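Local coordinates for NMB1025 protein (Neisseria meningitidis serogroup B, PDB 3KJJ) that is of unknown function but belongs to the YjgF (RutC) family of small trimeric proteins, some members of which hydrolyse (deaminate) reactive enamine/imine intermediates, at the interface of chains A and B. Residues are numbered along the deposited sequence; one frame, centred on the assembly and turned at random. Chains: chain A/B, NMB1025 protein.

Contact 1: the interface of chains A and B. Residues chain A 74, 105-107, 115; chain B 72, 74, 78, 101-104.
In YjgF-family trimers the strand that follows Pro98 and begins Ala-Arg lines a cleft between subunits, and here that strand of chain B, 99-104, packs on strands 68-75 and 114-121 and the loop 105-107 of chain A. Its tight centre is B:Val103. The branch CG1, anti to the carbonyl carbon (chi1 -52°), sits over the middle of one face of the A:Tyr74 phenol, 3.6 Å from the ring centroid, and meets the A:Leu107 methyl CD2 at 3.8 Å. CG2, in the crowded position between backbone N and carbonyl carbon, rests near A:Tyr74 CE1 and A:Ala105 CB. A beta-branched residue suits this spot, covering a flat ring and a small alanine at once. Next to it, an antiparallel bridge pairs the chains: B:Glu104 N donates to A:Arg106 O (2.8 Å, 154° at H), in the carbonyl plane.

The margins are wetter and looser. A:Arg106 NE and B:Glu104 OE2 stay 4.7 Å apart, so any attraction would act at a distance, without a salt bridge. B:Glu104 OE2 instead binds a water at 2.7 Å, whose reach to A:Arg106 N is long. B:Glu104 OE1 takes B:Met78 N on its anti lone pair at 2.8 Å, which fixes the carboxylate. Along the cleft, extended A:Glu115 reaches B:Cys102 through two waters: OE2 holds one at 2.6 Å that meets the backbone N, and OE1 another at 2.8 Å that meets the carbonyl O.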
loop_
_atom_site.group_PDB
_atom_site.type_symbol
_atom_site.label_atom_id
_atom_site.label_comp_id
_atom_site.label_asym_id
_atom_site.label_seq_id
_atom_site.Cartn_x
_atom_site.Cartn_y
_atom_site.Cartn_z
ATOM N N TYR A 74 6.442 -4.051 -7.395
ATOM C CA TYR A 74 6.096 -3.450 -8.667
ATOM C C TYR A 74 7.161 -3.893 -9.659
ATOM O O TYR A 74 8.359 -3.734 -9.405
ATOM C CB TYR A 74 6.087 -1.911 -8.558
ATOM C CG TYR A 74 5.135 -1.338 -7.517
ATOM C CD1 TYR A 74 3.771 -1.215 -7.778
ATOM C CD2 TYR A 74 5.606 -0.911 -6.276
ATOM C CE1 TYR A 74 2.898 -0.688 -6.834
ATOM C CE2 TYR A 74 4.739 -0.382 -5.321
ATOM C CZ TYR A 74 3.390 -0.276 -5.605
ATOM O OH TYR A 74 2.532 0.241 -4.660
ATOM N N ALA A 105 3.832 -2.105 -12.893
ATOM C CA ALA A 105 3.879 -0.646 -13.021
ATOM C C ALA A 105 5.276 -0.171 -13.382
ATOM O O ALA A 105 6.269 -0.655 -12.839
ATOM C CB ALA A 105 3.415 0.026 -11.732
ATOM N N ARG A 106 5.347 0.800 -14.285
ATOM C CA ARG A 106 6.607 1.447 -14.614
ATOM C C ARG A 106 7.126 2.329 -13.483
ATOM O O ARG A 106 6.348 2.900 -12.721
ATOM C CB ARG A 106 6.444 2.269 -15.881
ATOM C CG ARG A 106 6.193 1.390 -17.060
ATOM C CD ARG A 106 6.498 2.106 -18.319
ATOM N NE ARG A 106 6.702 1.164 -19.403
ATOM C CZ ARG A 106 7.162 1.516 -20.596
ATOM N NH1 ARG A 106 7.451 2.790 -20.834
ATOM N NH2 ARG A 106 7.332 0.600 -21.540
ATOM N N LEU A 107 8.447 2.430 -13.385
ATOM C CA LEU A 107 9.093 3.122 -12.266
ATOM C C LEU A 107 9.754 4.407 -12.751
ATOM O O LEU A 107 9.687 4.718 -13.952
ATOM C CB LEU A 107 10.069 2.172 -11.560
ATOM C CG LEU A 107 9.409 0.812 -11.270
ATOM C CD1 LEU A 107 10.415 -0.239 -10.877
ATOM C CD2 LEU A 107 8.275 0.903 -10.237
ATOM N N GLU A 115 10.740 -2.561 -8.057
ATOM C CA GLU A 115 10.705 -1.770 -6.825
ATOM C C GLU A 115 9.902 -2.523 -5.755
ATOM O O GLU A 115 8.803 -3.030 -6.030
ATOM C CB GLU A 115 10.102 -0.382 -7.084
ATOM C CG GLU A 115 10.000 0.507 -5.853
ATOM C CD GLU A 115 9.664 1.963 -6.169
ATOM O OE1 GLU A 115 9.729 2.365 -7.353
ATOM O OE2 GLU A 115 9.352 2.717 -5.216
ATOM N N VAL B 72 2.101 6.677 -1.255
ATOM C CA VAL B 72 2.271 6.069 -2.565
ATOM C C VAL B 72 1.665 7.040 -3.557
ATOM O O VAL B 72 0.529 7.497 -3.386
ATOM C CB VAL B 72 1.603 4.690 -2.683
ATOM C CG1 VAL B 72 1.940 4.042 -4.037
ATOM C CG2 VAL B 72 2.041 3.789 -1.557
ATOM N N TYR B 74 0.768 7.626 -7.447
ATOM C CA TYR B 74 0.490 6.993 -8.709
ATOM C C TYR B 74 0.435 8.126 -9.727
ATOM O O TYR B 74 -0.300 9.087 -9.543
ATOM C CB TYR B 74 -0.840 6.244 -8.628
ATOM C CG TYR B 74 -0.887 5.117 -7.613
ATOM C CD1 TYR B 74 -0.270 3.890 -7.866
ATOM C CD2 TYR B 74 -1.575 5.269 -6.403
ATOM C CE1 TYR B 74 -0.315 2.857 -6.936
ATOM C CE2 TYR B 74 -1.619 4.249 -5.476
ATOM C CZ TYR B 74 -0.991 3.047 -5.746
ATOM O OH TYR B 74 -1.046 2.032 -4.826
HETATM N N MSE B 78 4.710 8.729 -16.136
HETATM C CA MSE B 78 5.974 9.003 -15.419
HETATM C C MSE B 78 6.766 10.176 -16.008
HETATM O O MSE B 78 7.721 10.656 -15.403
HETATM C CB MSE B 78 6.847 7.737 -15.312
HETATM C CG MSE B 78 8.080 7.845 -14.354
HETATM SE SE MSE B 78 7.654 8.105 -12.426
HETATM C CE MSE B 78 6.478 6.591 -12.248
ATOM N N ALA B 101 6.781 5.887 -2.304
ATOM C CA ALA B 101 6.998 5.133 -3.530
ATOM C C ALA B 101 6.252 5.835 -4.654
ATOM O O ALA B 101 5.187 6.419 -4.443
ATOM C CB ALA B 101 6.539 3.685 -3.364
ATOM N N CYS B 102 6.824 5.818 -5.852
ATOM C CA CYS B 102 6.157 6.464 -6.974
ATOM C C CYS B 102 6.175 5.522 -8.153
ATOM O O CYS B 102 7.242 5.090 -8.575
ATOM C CB CYS B 102 6.799 7.805 -7.335
ATOM S SG CYS B 102 5.888 8.682 -8.634
ATOM N N VAL B 103 4.985 5.173 -8.638
ATOM C CA VAL B 103 4.850 4.214 -9.738
ATOM C C VAL B 103 3.879 4.735 -10.797
ATOM O O VAL B 103 3.075 5.626 -10.538
ATOM C CB VAL B 103 4.451 2.767 -9.264
ATOM C CG1 VAL B 103 5.398 2.262 -8.168
ATOM C CG2 VAL B 103 3.003 2.695 -8.791
ATOM N N GLU B 104 3.984 4.191 -12.002
ATOM C CA GLU B 104 3.105 4.598 -13.076
ATOM C C GLU B 104 1.889 3.694 -13.110
ATOM O O GLU B 104 2.020 2.480 -13.241
ATOM C CB GLU B 104 3.836 4.562 -14.414
ATOM C CG GLU B 104 3.212 5.492 -15.451
ATOM C CD GLU B 104 3.786 5.278 -16.832
ATOM O OE1 GLU B 104 4.375 6.227 -17.389
ATOM O OE2 GLU B 104 3.643 4.158 -17.356
HETATM O O HOH W 1 9.659 5.267 -5.740
HETATM O O HOH W 2 9.820 4.601 -8.975
HETATM O O HOH W 3 2.940 1.783 -16.231
#

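Contact 2: the interface of chains A and B. Residues chain A 11, 13, 16-17, 19-21, 24, 31, 33; chain B 68-69, 95, 97-100.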
loop_
_atom_site.group_PDB
_atom_site.type_symbol
_atom_site.label_atom_id
_atom_site.label_comp_id
_atom_site.label_asym_id
_atom_site.label_seq_id
_atom_site.Cartn_x
_atom_site.Cartn_y
_atom_site.Cartn_z
ATOM N N ILE A 11 7.257 9.438 16.099
ATOM C CA ILE A 11 7.806 8.972 14.838
ATOM C C ILE A 11 9.319 9.157 14.770
ATOM O O ILE A 11 9.845 10.211 15.117
ATOM C CB ILE A 11 7.133 9.656 13.619
ATOM C CG1 ILE A 11 5.606 9.569 13.716
ATOM C CG2 ILE A 11 7.564 8.971 12.326
ATOM C CD1 ILE A 11 4.869 10.610 12.892
ATOM N N TYR A 13 12.459 8.910 11.933
ATOM C CA TYR A 13 12.720 8.914 10.497
ATOM C C TYR A 13 14.152 8.457 10.254
ATOM O O TYR A 13 15.067 8.883 10.957
ATOM C CB TYR A 13 12.497 10.327 9.931
ATOM C CG TYR A 13 11.101 10.886 10.182
ATOM C CD1 TYR A 13 10.101 10.771 9.217
ATOM C CD2 TYR A 13 10.788 11.534 11.384
ATOM C CE1 TYR A 13 8.817 11.283 9.439
ATOM C CE2 TYR A 13 9.515 12.045 11.619
ATOM C CZ TYR A 13 8.537 11.917 10.650
ATOM O OH TYR A 13 7.285 12.432 10.867
ATOM N N THR A 16 16.628 10.347 5.988
ATOM C CA THR A 16 15.754 11.402 5.487
ATOM C C THR A 16 16.436 12.226 4.401
ATOM O O THR A 16 17.593 12.657 4.545
ATOM C CB THR A 16 15.285 12.297 6.647
ATOM O OG1 THR A 16 14.612 11.480 7.609
ATOM C CG2 THR A 16 14.347 13.404 6.182
ATOM N N THR A 17 15.710 12.403 3.300
ATOM C CA THR A 17 16.085 13.317 2.243
ATOM C C THR A 17 15.044 14.438 2.257
ATOM O O THR A 17 14.067 14.348 2.999
ATOM C CB THR A 17 16.091 12.621 0.853
ATOM O OG1 THR A 17 14.758 12.541 0.331
ATOM C CG2 THR A 17 16.704 11.220 0.931
ATOM N N ARG A 19 12.807 14.811 0.268
ATOM C CA ARG A 19 11.638 14.311 -0.483
ATOM C C ARG A 19 10.937 13.153 0.224
ATOM O O ARG A 19 9.693 13.005 0.180
ATOM C CB ARG A 19 12.097 13.887 -1.882
ATOM C CG ARG A 19 11.026 13.287 -2.805
ATOM C CD ARG A 19 11.571 13.106 -4.228
ATOM N NE ARG A 19 11.831 14.391 -4.878
ATOM C CZ ARG A 19 12.729 14.598 -5.840
ATOM N NH1 ARG A 19 13.494 13.606 -6.281
ATOM N NH2 ARG A 19 12.879 15.810 -6.350
ATOM N N TYR A 20 11.744 12.327 0.875
ATOM C CA TYR A 20 11.269 11.110 1.510
ATOM C C TYR A 20 12.323 10.655 2.501
ATOM O O TYR A 20 13.483 11.079 2.429
ATOM C CB TYR A 20 11.050 10.004 0.463
ATOM C CG TYR A 20 12.319 9.612 -0.266
ATOM C CD1 TYR A 20 13.198 8.671 0.280
ATOM C CD2 TYR A 20 12.647 10.184 -1.495
ATOM C CE1 TYR A 20 14.359 8.312 -0.370
ATOM C CE2 TYR A 20 13.818 9.838 -2.154
ATOM C CZ TYR A 20 14.665 8.896 -1.588
ATOM O OH TYR A 20 15.828 8.536 -2.230
ATOM N N SER A 21 11.909 9.785 3.417
ATOM C CA SER A 21 12.816 9.051 4.276
ATOM C C SER A 21 12.803 7.583 3.866
ATOM O O SER A 21 11.755 7.036 3.510
ATOM C CB SER A 21 12.357 9.142 5.739
ATOM O OG SER A 21 12.529 10.439 6.251
ATOM N N VAL A 24 10.584 4.805 8.193
ATOM C CA VAL A 24 9.817 5.578 9.150
ATOM C C VAL A 24 9.215 4.590 10.143
ATOM O O VAL A 24 8.563 3.623 9.750
ATOM C CB VAL A 24 8.708 6.439 8.457
ATOM C CG1 VAL A 24 7.874 7.156 9.477
ATOM C CG2 VAL A 24 9.303 7.455 7.481
ATOM N N PHE A 31 7.755 1.516 8.181
ATOM C CA PHE A 31 7.359 1.714 6.793
ATOM C C PHE A 31 8.597 2.103 6.016
ATOM O O PHE A 31 9.251 3.096 6.343
ATOM C CB PHE A 31 6.270 2.794 6.673
ATOM C CG PHE A 31 4.954 2.397 7.287
ATOM C CD1 PHE A 31 3.952 1.827 6.508
ATOM C CD2 PHE A 31 4.721 2.579 8.646
ATOM C CE1 PHE A 31 2.740 1.444 7.056
ATOM C CE2 PHE A 31 3.496 2.199 9.209
ATOM C CZ PHE A 31 2.508 1.632 8.411
ATOM N N SER A 33 10.469 3.187 2.377
ATOM C CA SER A 33 10.281 3.730 1.041
ATOM C C SER A 33 10.396 2.583 0.046
ATOM O O SER A 33 11.011 1.545 0.343
ATOM C CB SER A 33 11.328 4.802 0.714
ATOM O OG SER A 33 10.877 6.083 1.101
ATOM N N VAL B 68 2.770 12.086 8.561
ATOM C CA VAL B 68 2.581 11.070 7.524
ATOM C C VAL B 68 3.667 10.000 7.599
ATOM O O VAL B 68 4.865 10.295 7.630
ATOM C CB VAL B 68 2.603 11.699 6.112
ATOM C CG1 VAL B 68 2.640 10.613 5.028
ATOM C CG2 VAL B 68 1.412 12.591 5.933
ATOM N N LEU B 69 3.233 8.752 7.612
ATOM C CA LEU B 69 4.139 7.629 7.668
ATOM C C LEU B 69 4.607 7.220 6.277
ATOM O O LEU B 69 5.799 7.005 6.055
ATOM C CB LEU B 69 3.479 6.457 8.374
ATOM C CG LEU B 69 3.196 6.659 9.872
ATOM C CD1 LEU B 69 2.550 5.415 10.451
ATOM C CD2 LEU B 69 4.473 7.027 10.647
ATOM N N GLY B 95 12.651 17.374 7.377
ATOM C CA GLY B 95 13.147 16.561 8.511
ATOM C C GLY B 95 12.166 15.468 8.929
ATOM O O GLY B 95 12.475 14.595 9.757
ATOM N N THR B 97 10.007 13.804 6.451
ATOM C CA THR B 97 9.492 13.358 5.163
ATOM C C THR B 97 9.141 11.857 5.241
ATOM O O THR B 97 9.843 11.082 5.902
ATOM C CB THR B 97 10.501 13.646 4.041
ATOM O OG1 THR B 97 11.714 12.937 4.301
ATOM C CG2 THR B 97 10.816 15.144 3.973
ATOM N N PRO B 98 8.029 11.451 4.606
ATOM C CA PRO B 98 7.536 10.081 4.774
ATOM C C PRO B 98 8.230 9.039 3.895
ATOM O O PRO B 98 8.923 9.395 2.930
ATOM C CB PRO B 98 6.063 10.202 4.374
ATOM C CG PRO B 98 6.070 11.269 3.338
ATOM C CD PRO B 98 7.103 12.270 3.792
ATOM N N ALA B 99 8.050 7.761 4.237
ATOM C CA ALA B 99 8.351 6.665 3.301
ATOM C C ALA B 99 7.527 6.938 2.050
ATOM O O ALA B 99 6.361 7.337 2.146
ATOM C CB ALA B 99 7.986 5.321 3.890
ATOM N N ARG B 100 8.131 6.762 0.884
ATOM C CA ARG B 100 7.459 7.139 -0.359
ATOM C C ARG B 100 7.765 6.129 -1.451
ATOM O O ARG B 100 8.848 5.558 -1.493
ATOM C CB ARG B 100 7.907 8.533 -0.806
ATOM C CG ARG B 100 6.949 9.221 -1.756
ATOM C CD ARG B 100 7.508 10.523 -2.303
ATOM N NE ARG B 100 8.273 10.314 -3.528
ATOM C CZ ARG B 100 8.401 11.196 -4.514
ATOM N NH1 ARG B 100 7.798 12.387 -4.464
ATOM N NH2 ARG B 100 9.121 10.869 -5.576
HETATM O O HOH W 4 5.911 12.587 8.820
HETATM O O HOH W 5 14.229 16.446 4.722
#
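Three oxygens grip A:Ser21 OG, the hydroxyl at the heart of this junction: it donates to B:Thr97 O at 2.8 Å, approaching from above the carbonyl plane, and also pairs with A:Thr16 OG1 (2.7 Å) and, more loosely, B:Thr97 OG1 (3.3 Å). A small hydroxyl able both to give and to accept suits so crowded a spot. A:Ser21 N donates to B:Pro98 O (3.0 Å) from well above the carbonyl plane. B:Thr97 OG1, between its own backbone N and carbonyl carbon (chi1 61°), donates to A:Thr17 O at 3.0 Å, with A:Tyr20 O also within 3.2 Å. The A:Thr17 hydroxyl pins the loop by binding A:Arg19 N, A:Tyr20 N and A:Tyr20 O.

Further along, A:Ser33 OG relays between chains, accepting from B:Arg100 N (2.8 Å, 163° at H) while donating to A:Ser21 O. On the apolar flank B:Leu69 forks, CD1 lying above the A:Phe31 ring plane beside CE2, 3.6 Å away, and CD2 touching A:Val24 CG1. The methylene CD of A:Arg19 covers the B:Arg100 guanidinium near its rim.

B:Arg100 corresponds to the conserved arginine that in related proteins binds the carboxylate of cleft ligands; the junction fixes its backbone and presumably shapes such a pocket.

Contact 3: the interface of chains A and B. Residues chain A 9, 11, 13, 26; chain B 66-67, 69, 96, 121-122.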
loop_
_atom_site.group_PDB
_atom_site.type_symbol
_atom_site.label_atom_id
_atom_site.label_comp_id
_atom_site.label_asym_id
_atom_site.label_seq_id
_atom_site.Cartn_x
_atom_site.Cartn_y
_atom_site.Cartn_z
HETATM N N MSE A 9 2.796 7.492 19.954
HETATM C CA MSE A 9 2.699 7.583 18.500
HETATM C C MSE A 9 3.874 8.349 17.881
HETATM O O MSE A 9 3.836 8.734 16.706
HETATM C CB MSE A 9 1.351 8.195 18.107
HETATM C CG MSE A 9 0.141 7.376 18.550
HETATM SE SE MSE A 9 0.316 5.454 18.154
HETATM C CE MSE A 9 -0.959 4.747 19.466
ATOM N N ILE A 11 7.257 9.438 16.099
ATOM C CA ILE A 11 7.806 8.972 14.838
ATOM C C ILE A 11 9.319 9.157 14.770
ATOM O O ILE A 11 9.845 10.211 15.117
ATOM C CB ILE A 11 7.133 9.656 13.619
ATOM C CG1 ILE A 11 5.606 9.569 13.716
ATOM C CG2 ILE A 11 7.564 8.971 12.326
ATOM C CD1 ILE A 11 4.869 10.610 12.892
ATOM N N TYR A 13 12.459 8.910 11.933
ATOM C CA TYR A 13 12.720 8.914 10.497
ATOM C C TYR A 13 14.152 8.457 10.254
ATOM O O TYR A 13 15.067 8.883 10.957
ATOM C CB TYR A 13 12.497 10.327 9.931
ATOM C CG TYR A 13 11.101 10.886 10.182
ATOM C CD1 TYR A 13 10.101 10.771 9.217
ATOM C CD2 TYR A 13 10.788 11.534 11.384
ATOM C CE1 TYR A 13 8.817 11.283 9.439
ATOM C CE2 TYR A 13 9.515 12.045 11.619
ATOM C CZ TYR A 13 8.537 11.917 10.650
ATOM O OH TYR A 13 7.285 12.432 10.867
ATOM N N ALA A 26 6.852 4.072 13.769
ATOM C CA ALA A 26 5.893 4.571 14.754
ATOM C C ALA A 26 5.196 3.401 15.442
ATOM O O ALA A 26 4.652 2.513 14.773
ATOM C CB ALA A 26 4.861 5.497 14.109
ATOM N N ALA B 66 3.226 16.504 8.747
ATOM C CA ALA B 66 4.431 16.213 9.528
ATOM C C ALA B 66 4.270 14.918 10.323
ATOM O O ALA B 66 5.150 14.535 11.078
ATOM C CB ALA B 66 4.742 17.381 10.463
ATOM N N HIS B 67 3.132 14.253 10.149
ATOM C CA HIS B 67 2.869 12.978 10.808
ATOM C C HIS B 67 2.400 11.913 9.832
ATOM O O HIS B 67 1.729 10.962 10.226
ATOM C CB HIS B 67 1.871 13.155 11.958
ATOM C CG HIS B 67 2.421 13.949 13.101
ATOM N ND1 HIS B 67 2.461 15.326 13.094
ATOM C CD2 HIS B 67 2.981 13.560 14.270
ATOM C CE1 HIS B 67 3.017 15.752 14.214
ATOM N NE2 HIS B 67 3.342 14.702 14.945
ATOM N N LEU B 69 3.233 8.752 7.612
ATOM C CA LEU B 69 4.139 7.629 7.668
ATOM C C LEU B 69 4.607 7.220 6.277
ATOM O O LEU B 69 5.799 7.005 6.055
ATOM C CB LEU B 69 3.479 6.457 8.374
ATOM C CG LEU B 69 3.196 6.659 9.872
ATOM C CD1 LEU B 69 2.550 5.415 10.451
ATOM C CD2 LEU B 69 4.473 7.027 10.647
ATOM N N ARG B 96 10.967 15.540 8.374
ATOM C CA ARG B 96 9.875 14.629 8.719
ATOM C C ARG B 96 9.198 14.129 7.452
ATOM O O ARG B 96 7.978 14.037 7.379
ATOM C CB ARG B 96 8.868 15.336 9.632
ATOM C CG ARG B 96 9.503 15.977 10.853
ATOM C CD ARG B 96 8.450 16.434 11.837
ATOM N NE ARG B 96 7.527 15.359 12.194
ATOM C CZ ARG B 96 7.546 14.697 13.346
ATOM N NH1 ARG B 96 8.459 14.991 14.267
ATOM N NH2 ARG B 96 6.642 13.746 13.577
ATOM N N VAL B 121 -0.207 8.992 11.252
ATOM C CA VAL B 121 -0.447 8.722 12.662
ATOM C C VAL B 121 -1.191 9.885 13.325
ATOM O O VAL B 121 -0.986 11.046 12.980
ATOM C CB VAL B 121 0.861 8.327 13.417
ATOM C CG1 VAL B 121 1.770 9.522 13.641
ATOM C CG2 VAL B 121 0.542 7.629 14.736
ATOM N N LYS B 122 -2.086 9.547 14.249
ATOM C CA LYS B 122 -2.802 10.525 15.045
ATOM C C LYS B 122 -1.834 11.110 16.075
ATOM O O LYS B 122 -1.136 10.358 16.759
ATOM C CB LYS B 122 -3.983 9.843 15.745
ATOM C CG LYS B 122 -4.942 10.783 16.465
ATOM C CD LYS B 122 -6.088 9.999 17.097
ATOM C CE LYS B 122 -6.928 10.880 18.004
ATOM N NZ LYS B 122 -8.246 10.243 18.308
HETATM O O HOH W 6 5.911 12.587 8.820
HETATM O O HOH W 7 6.336 12.372 15.955
HETATM O O HOH W 8 9.307 13.067 15.821
#
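Strands 11-14 and 23-26 of chain A, with the segment leading into the first, meet the 3-10 helix 65-67, the start of strand 68-75, the loop holding B:Arg96 and the end of strand 114-121 of chain B. A:Tyr13 crosses B:Arg96 obliquely. The arginine's CA lies toward the rim of one phenol face, 3.6 Å from the ring centroid, and its guanidinium, turned 75° to the ring, stands with A:Tyr13 CE2 above its centre. The bend at chi3 (54°) brings NE and NH2 side-on to B:Ala66 O, 2.8 Å from B:Arg96 NE. A:Tyr13 OH lies 3.0 Å from B:Ala66 O, but its better-placed bond is to a water, at 2.5 Å, that bridges to B:Arg96 O. A flexible, planar arginine can thus lock its own loop while offering a flat surface to the partner.

B:Arg96 NH2 also holds a water (2.8 Å, 169° at H) that reaches A:Ile11 N. The tip CD1 of A:Ile11 meets B:Val121 CG1 end to end at a tight 3.4 Å and lies against B:His67 CA. A:Ala26 CB, small enough for close approach, touches B:Leu69 CD2 at 3.8 Å. A:Met9, poorly ordered, skirts the B:Val121 methyl CG2.

The site sits at the edge of the interface, near the chain A N-terminus, against the end of the chain B sheet.

Contacts 2 and 3 are neighbours, their C-alpha centres about 9 Å apart, and they share A:Ile11, A:Tyr13 and B:Leu69. Contact 1 lies about 17 Å from contact 2 and 23 Å from contact 3, between the same kinds of centres. Strand 68-75 of chain B enters all of them, and strand 99-104 joins contacts 1 and 2, tying the three into one interface. Strand 114-121 serves contact 1 from chain A but contact 3 from chain B. The two chains use largely different surfaces, and the interface is not an exact two-fold, as suits a ring of three subunits with a cleft at each junction.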